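Local coordinates for protein ATP grasp ligase (Microcystis aeruginosa MRC, PDB 5IG9) that probably acts as an ATP-grasp ligase joining a carboxylate to an amino or hydroxyl group, perhaps with ribosomal S6-glutamic acid ligase activity, at residues 260-263 with 264-268. Sequence-based numbering, arbitrary orientation.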
loop_
_atom_site.group_PDB
_atom_site.type_symbol
_atom_site.label_atom_id
_atom_site.label_comp_id
_atom_site.label_asym_id
_atom_site.label_seq_id
_atom_site.Cartn_x
_atom_site.Cartn_y
_atom_site.Cartn_z
ATOM N N LYS A 260 -10.777 31.936 -3.439
ATOM C CA LYS A 260 -9.907 31.741 -2.284
ATOM C C LYS A 260 -10.478 30.723 -1.304
ATOM O O LYS A 260 -9.719 30.129 -0.532
ATOM C CB LYS A 260 -9.653 33.068 -1.566
ATOM C CG LYS A 260 -10.779 33.518 -0.653
ATOM C CD LYS A 260 -10.291 34.508 0.397
ATOM C CE LYS A 260 -9.436 33.825 1.456
ATOM N NZ LYS A 260 -9.049 34.767 2.546
ATOM N N THR A 261 -11.795 30.507 -1.324
ATOM C CA THR A 261 -12.392 29.482 -0.475
ATOM C C THR A 261 -12.029 28.086 -0.961
ATOM O O THR A 261 -11.699 27.208 -0.156
ATOM C CB THR A 261 -13.909 29.654 -0.430
ATOM O OG1 THR A 261 -14.229 30.948 0.096
ATOM C CG2 THR A 261 -14.543 28.586 0.447
ATOM N N ILE A 262 -12.079 27.863 -2.276
ATOM C CA ILE A 262 -11.676 26.572 -2.827
ATOM C C ILE A 262 -10.189 26.334 -2.593
ATOM O O ILE A 262 -9.769 25.223 -2.251
ATOM C CB ILE A 262 -12.033 26.492 -4.324
ATOM C CG1 ILE A 262 -13.530 26.738 -4.537
ATOM C CG2 ILE A 262 -11.625 25.141 -4.897
ATOM C CD1 ILE A 262 -14.415 25.683 -3.931
ATOM N N GLU A 263 -9.368 27.376 -2.767
ATOM C CA GLU A 263 -7.933 27.232 -2.536
ATOM C C GLU A 263 -7.639 26.854 -1.090
ATOM O O GLU A 263 -6.791 25.994 -0.826
ATOM C CB GLU A 263 -7.203 28.523 -2.905
ATOM C CG GLU A 263 -7.030 28.738 -4.394
ATOM C CD GLU A 263 -6.174 29.950 -4.699
ATOM O OE1 GLU A 263 -5.786 30.651 -3.742
ATOM O OE2 GLU A 263 -5.888 30.201 -5.890
ATOM N N LYS A 264 -8.328 27.486 -0.138
ATOM C CA LYS A 264 -8.082 27.169 1.264
ATOM C C LYS A 264 -8.607 25.784 1.623
ATOM O O LYS A 264 -8.054 25.125 2.510
ATOM C CB LYS A 264 -8.704 28.237 2.167
ATOM C CG LYS A 264 -10.076 27.894 2.726
ATOM C CD LYS A 264 -10.022 27.694 4.235
ATOM C CE LYS A 264 -11.388 27.341 4.809
ATOM N NZ LYS A 264 -11.333 27.229 6.293
ATOM N N GLN A 265 -9.655 25.317 0.941
ATOM C CA GLN A 265 -10.167 23.978 1.214
ATOM C C GLN A 265 -9.237 22.911 0.654
ATOM O O GLN A 265 -9.033 21.866 1.283
ATOM C CB GLN A 265 -11.577 23.821 0.639
ATOM C CG GLN A 265 -12.655 24.581 1.403
ATOM C CD GLN A 265 -14.004 24.533 0.711
ATOM O OE1 GLN A 265 -14.128 24.897 -0.458
ATOM N NE2 GLN A 265 -15.022 24.076 1.429
ATOM N N LEU A 266 -8.661 23.152 -0.525
ATOM C CA LEU A 266 -7.702 22.202 -1.076
ATOM C C LEU A 266 -6.432 22.152 -0.241
ATOM O O LEU A 266 -5.807 21.093 -0.123
ATOM C CB LEU A 266 -7.375 22.560 -2.525
ATOM C CG LEU A 266 -8.525 22.432 -3.522
ATOM C CD1 LEU A 266 -8.048 22.837 -4.900
ATOM C CD2 LEU A 266 -9.084 21.019 -3.532
ATOM N N LEU A 267 -6.035 23.279 0.350
ATOM C CA LEU A 267 -4.884 23.265 1.244
ATOM C C LEU A 267 -5.179 22.470 2.508
ATOM O O LEU A 267 -4.306 21.757 3.014
ATOM C CB LEU A 267 -4.464 24.691 1.590
ATOM C CG LEU A 267 -3.704 25.443 0.501
ATOM C CD1 LEU A 267 -3.314 26.816 1.009
ATOM C CD2 LEU A 267 -2.476 24.663 0.049
ATOM N N GLU A 268 -6.402 22.573 3.036
ATOM C CA GLU A 268 -6.760 21.737 4.176
ATOM C C GLU A 268 -6.816 20.269 3.786
ATOM O O GLU A 268 -6.561 19.395 4.622
ATOM C CB GLU A 268 -8.100 22.169 4.767
ATOM C CG GLU A 268 -8.116 23.583 5.304
ATOM C CD GLU A 268 -8.908 23.705 6.590
ATOM O OE1 GLU A 268 -8.821 22.787 7.437
ATOM O OE2 GLU A 268 -9.622 24.717 6.757
#
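Lys264 N donates to Lys260 O at 3.0 Å. Its side chain bends at chi2 (113°), and the extended remainder runs on along the helix surface. There NZ forms a salt bridge with Glu268 OE2 at 3.1 Å, one turn further on. Gln265 N binds Thr261 O, 3.0 Å away, and the two side chains run alongside each other in the same direction. The methyl CG2 of Thr261 rests 3.8 Å from Gln265 OE1, and Ile262 CD1 approaches the same oxygen from a side chain set obliquely to the glutamine. The amide NE2 hydrogen-bonds to Leu135 O, tying the helix to the loop that also carries Leu137. With an alanine here, Leu135 O would probably lose this donor and a gap would open beside Thr261 CG2 and Ile262 CD1. The four i to i+4 backbone bonds between 260-263 and 264-267 mark the first turns of helix 260-273, which packs on the antiparallel sheet containing strands 214-221 and 277-284. Leu266 is the buried residue of the group. Its N reaches Ile262 O at 2.9 Å. Its CD1 lies 4.3 Å from Ile262 CG2, and both side chains touch Met282; Leu266 also meets Ile218, Ile220 and Ile280. Leu267 N closes the next turn on Glu263 O at 3.1 Å.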